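Local coordinates for putative polyphosphate kinase 2 family protein (PDB 3RHF) that probably acts as a polyphosphate kinase, moving phosphate groups between inorganic polyphosphate and nucleotides, at residues F26-V31 with D223-Y228; V230-T235 with A240-V245. One frame throughout, in Å; residues are numbered along the deposited sequence.

Contact 1. Residues F26-V31 with D223-Y228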
# COMPACT_ATOMS: atom_id res chain seq x y z
N PHE A 26 -14.20 12.70 29.62
CA PHE A 26 -14.71 12.76 28.24
C PHE A 26 -16.20 12.60 28.08
O PHE A 26 -16.80 11.69 28.67
CB PHE A 26 -14.07 11.67 27.34
CG PHE A 26 -14.33 11.88 25.84
CD1 PHE A 26 -15.28 11.11 25.17
CD2 PHE A 26 -13.64 12.85 25.12
CE1 PHE A 26 -15.53 11.31 23.80
CE2 PHE A 26 -13.87 13.04 23.76
CZ PHE A 26 -14.81 12.27 23.09
N SER A 27 -16.75 13.45 27.21
CA SER A 27 -18.05 13.20 26.60
C SER A 27 -18.07 13.52 25.09
O SER A 27 -17.56 14.55 24.65
CB SER A 27 -19.14 13.99 27.34
OG SER A 27 -19.26 15.31 26.85
N LEU A 28 -18.68 12.63 24.32
CA LEU A 28 -18.67 12.74 22.87
C LEU A 28 -19.56 13.89 22.33
O LEU A 28 -19.41 14.33 21.17
CB LEU A 28 -19.03 11.39 22.24
CG LEU A 28 -19.06 11.28 20.70
CD1 LEU A 28 -17.68 11.52 20.09
CD2 LEU A 28 -19.64 9.93 20.24
N ALA A 29 -20.46 14.40 23.17
CA ALA A 29 -21.29 15.55 22.78
C ALA A 29 -20.52 16.86 22.92
O ALA A 29 -20.80 17.80 22.20
CB ALA A 29 -22.59 15.59 23.59
N GLY A 30 -19.56 16.94 23.84
CA GLY A 30 -18.65 18.10 23.93
C GLY A 30 -17.72 18.26 22.71
O GLY A 30 -17.14 19.31 22.51
N VAL A 31 -17.61 17.22 21.88
CA VAL A 31 -16.76 17.29 20.68
C VAL A 31 -17.47 18.02 19.54
O VAL A 31 -18.59 17.68 19.19
CB VAL A 31 -16.30 15.87 20.18
CG1 VAL A 31 -15.36 16.01 18.99
CG2 VAL A 31 -15.66 15.09 21.31
N ASP A 223 -28.11 6.04 18.09
CA ASP A 223 -27.79 4.75 18.73
C ASP A 223 -26.27 4.46 18.53
O ASP A 223 -25.54 4.16 19.50
CB ASP A 223 -28.64 3.59 18.14
CG ASP A 223 -30.18 3.72 18.43
OD1 ASP A 223 -30.56 3.95 19.60
OD2 ASP A 223 -31.01 3.53 17.48
N TYR A 224 -25.80 4.63 17.29
CA TYR A 224 -24.37 4.56 17.01
C TYR A 224 -23.56 5.53 17.83
O TYR A 224 -22.57 5.13 18.36
CB TYR A 224 -24.09 4.79 15.54
CG TYR A 224 -24.26 3.59 14.65
CD1 TYR A 224 -23.29 2.58 14.59
CD2 TYR A 224 -25.37 3.47 13.83
CE1 TYR A 224 -23.46 1.45 13.74
CE2 TYR A 224 -25.53 2.39 12.99
CZ TYR A 224 -24.58 1.39 12.94
OH TYR A 224 -24.81 0.35 12.06
N MSE A 225 -23.93 6.79 17.93
CA MSE A 225 -23.17 7.68 18.81
C MSE A 225 -23.11 7.18 20.26
O MSE A 225 -22.10 7.38 20.95
CB MSE A 225 -23.74 9.09 18.85
CG MSE A 225 -23.55 9.94 17.56
SE MSE A 225 -21.79 9.87 16.65
CE MSE A 225 -22.05 8.29 15.50
N ASP A 226 -24.20 6.57 20.72
CA ASP A 226 -24.26 6.02 22.09
C ASP A 226 -23.30 4.79 22.22
O ASP A 226 -22.56 4.65 23.21
CB ASP A 226 -25.73 5.68 22.48
CG ASP A 226 -25.88 5.32 23.95
OD1 ASP A 226 -25.56 6.18 24.81
OD2 ASP A 226 -26.29 4.17 24.28
N ALA A 227 -23.33 3.93 21.21
CA ALA A 227 -22.48 2.77 21.17
C ALA A 227 -21.02 3.18 21.28
O ALA A 227 -20.25 2.58 22.04
CB ALA A 227 -22.71 2.00 19.89
N TYR A 228 -20.65 4.21 20.53
CA TYR A 228 -19.29 4.68 20.52
C TYR A 228 -18.94 5.18 21.90
O TYR A 228 -17.89 4.84 22.44
CB TYR A 228 -19.08 5.78 19.46
CG TYR A 228 -18.64 5.20 18.12
CD1 TYR A 228 -17.35 4.74 17.93
CD2 TYR A 228 -19.53 5.08 17.05
CE1 TYR A 228 -16.96 4.19 16.74
CE2 TYR A 228 -19.12 4.51 15.83
CZ TYR A 228 -17.83 4.06 15.70
OH TYR A 228 -17.38 3.48 14.52
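Leu-28 reaches from the loop of residues 26-31 onto the helix at Met-225 and Tyr-228. It stretches away from its own backbone N (chi1 -179°), and with chi2 near 63° this carries CD2 to the helix surface. That one methyl does all the touching, and its nearest neighbour is the carbonyl O of Met-225, 3.6 Å from Leu-28 CD2. In Met-225, a selenomethionine, chi1 and chi2 (-43°) set SE 4.2 Å from Leu-28 CD2, while chi3 turns CE away from the leucine; the two side chains cross at about a right angle. Tyr-228 offers its CB alone, 4.3 Å from Leu-28 CD2, since its ring runs on into the core toward Leu-147 and Met-185. A branched leucine suits this place because, while CD2 meets the helix, the side chain also packs on Val-244 and Asn-187 of the central sheet, filling the seam between sheet and helix in this α/β/α sandwich. The methyl thus rests against the helix backbone at Met-225 O and against apolar SE and CB. No hydrogen bond or charge pair spans the two segments and only 101 Å² is buried, which implies that fit rather than bond direction holds them.

Contact 2. Residues V230-T235 with A240-V245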
# COMPACT_ATOMS: atom_id res chain seq x y z
N VAL A 230 -20.19 4.65 24.79
CA VAL A 230 -20.08 3.60 25.80
C VAL A 230 -18.79 2.82 25.61
O VAL A 230 -18.00 2.68 26.56
CB VAL A 230 -21.29 2.67 25.81
CG1 VAL A 230 -21.05 1.46 26.76
CG2 VAL A 230 -22.53 3.48 26.23
N ALA A 231 -18.57 2.35 24.39
CA ALA A 231 -17.29 1.75 23.97
C ALA A 231 -16.08 2.52 24.47
O ALA A 231 -15.13 1.91 24.95
CB ALA A 231 -17.22 1.62 22.42
N PHE A 232 -16.11 3.86 24.38
CA PHE A 232 -14.99 4.66 24.89
C PHE A 232 -14.91 4.66 26.41
O PHE A 232 -13.82 4.64 26.96
CB PHE A 232 -14.98 6.14 24.45
CG PHE A 232 -15.06 6.37 22.95
CD1 PHE A 232 -14.46 5.54 22.06
CD2 PHE A 232 -15.74 7.47 22.47
CE1 PHE A 232 -14.56 5.77 20.71
CE2 PHE A 232 -15.84 7.71 21.14
CZ PHE A 232 -15.25 6.83 20.26
N GLU A 233 -16.04 4.70 27.11
CA GLU A 233 -15.99 4.62 28.58
C GLU A 233 -15.42 3.28 28.98
O GLU A 233 -14.79 3.17 30.00
CB GLU A 233 -17.38 4.78 29.24
CG GLU A 233 -17.95 6.24 29.21
CD GLU A 233 -19.45 6.34 29.67
OE1 GLU A 233 -19.85 5.42 30.43
OE2 GLU A 233 -20.17 7.32 29.25
N LYS A 234 -15.68 2.26 28.19
CA LYS A 234 -15.31 0.90 28.57
C LYS A 234 -13.87 0.54 28.18
O LYS A 234 -13.24 -0.21 28.91
CB LYS A 234 -16.28 -0.12 27.95
CG LYS A 234 -17.78 0.07 28.37
CD LYS A 234 -18.15 -0.74 29.63
CE LYS A 234 -19.45 -0.30 30.29
NZ LYS A 234 -19.32 -0.44 31.77
N THR A 235 -13.35 1.10 27.06
CA THR A 235 -12.13 0.59 26.40
C THR A 235 -11.01 1.60 26.13
O THR A 235 -9.98 1.22 25.54
CB THR A 235 -12.46 -0.11 25.07
OG1 THR A 235 -12.99 0.83 24.11
CG2 THR A 235 -13.46 -1.22 25.28
N ALA A 240 -3.94 1.86 25.89
CA ALA A 240 -4.50 2.02 24.59
C ALA A 240 -5.66 3.02 24.65
O ALA A 240 -6.85 2.65 24.66
CB ALA A 240 -4.92 0.71 24.02
N PRO A 241 -5.32 4.32 24.68
CA PRO A 241 -6.30 5.36 24.74
C PRO A 241 -7.06 5.41 23.46
O PRO A 241 -6.48 5.11 22.41
CB PRO A 241 -5.46 6.62 24.88
CG PRO A 241 -4.10 6.19 25.26
CD PRO A 241 -3.95 4.86 24.65
N TRP A 242 -8.33 5.82 23.54
CA TRP A 242 -9.07 6.23 22.34
C TRP A 242 -8.78 7.69 21.99
O TRP A 242 -8.46 8.47 22.84
CB TRP A 242 -10.56 6.09 22.55
CG TRP A 242 -11.07 4.80 22.16
CD1 TRP A 242 -11.46 3.77 22.99
CD2 TRP A 242 -11.29 4.38 20.86
NE1 TRP A 242 -11.90 2.73 22.25
CE2 TRP A 242 -11.79 3.06 20.93
CE3 TRP A 242 -11.10 4.97 19.63
CZ2 TRP A 242 -12.11 2.33 19.79
CZ3 TRP A 242 -11.41 4.23 18.47
CH2 TRP A 242 -11.90 2.93 18.57
N HIS A 243 -8.84 8.03 20.72
CA HIS A 243 -8.77 9.40 20.33
C HIS A 243 -9.92 9.64 19.40
O HIS A 243 -10.19 8.85 18.53
CB HIS A 243 -7.47 9.71 19.60
CG HIS A 243 -6.25 9.35 20.37
ND1 HIS A 243 -5.70 8.09 20.34
CD2 HIS A 243 -5.46 10.09 21.19
CE1 HIS A 243 -4.64 8.07 21.12
NE2 HIS A 243 -4.46 9.28 21.63
N VAL A 244 -10.60 10.76 19.60
CA VAL A 244 -11.72 11.15 18.77
C VAL A 244 -11.29 12.44 18.08
O VAL A 244 -11.00 13.44 18.74
CB VAL A 244 -12.98 11.39 19.61
CG1 VAL A 244 -14.03 12.14 18.75
CG2 VAL A 244 -13.54 10.07 20.20
N VAL A 245 -11.23 12.37 16.75
CA VAL A 245 -10.63 13.34 15.89
C VAL A 245 -11.75 13.99 15.07
O VAL A 245 -12.37 13.33 14.21
CB VAL A 245 -9.67 12.67 14.88
CG1 VAL A 245 -9.15 13.68 13.96
CG2 VAL A 245 -8.50 11.93 15.58
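Thr-235 OG1 accepts the indole N-H of Trp-242, with NE1 2.9 Å from OG1 and an N-H...O angle of 149°. This polar link joins helix 221-235 to strand 242-246, the helix-to-strand return of a β-α-β crossover in the P-loop kinase fold; the short segments run closer to antiparallel than to parallel. The backbone of Trp-242 and Val-244 is in turn bonded to Val-22 and Leu-20. OG1 also lies toward Ala-231 O, one turn back, in a bond modelled implausibly short, whose exact length is doubtful. At chi1 66° OG1 lies between the backbone N and the carbonyl carbon, from where a threonine hydroxyl can meet the indole N-H close to the ring plane. Phe-232 meets the indole differently, turning the edge at CD1 and CE1 toward one face in an edge-to-face pair with planes at 55° and the centroids of the phenyl and five-membered rings 4.7 Å apart. Lys-183 adds a cation-pi contact to Trp-242, and its NZ bonds both Thr-235 O and Ala-240 O across the turn. A leucine in place of Trp-242 would probably leave Thr-235 OG1 without its N-H donor and the Phe-232 edge without a flat face to rest on. Further round the phenyl ring, Val-244 CG2 comes within 3.4 Å of Phe-232 CE2.

From the N terminus, the chain passes helix 16-19 and meets contact 1 in the loop before helix 43-69. That contact closes a long loop of 191 residues, holding the first four strands of the parallel sheet, when residues 223-228 arrive. Contact 2 follows in series, neither nested nor crossed: the same helix 221-235 ends, and a connection of six residues, 236-241, leads to strand 242-246. The shared helix thus ties the N-terminal loop at its start and the last strand of the parallel sheet at its end. The two contacts also merge directly, since Phe-26 sets CZ 3.8 Å from Val-244 CG2 and CE1 4.1 Å from Phe-232 CD2, making one apolar cluster of loop, helix and sheet.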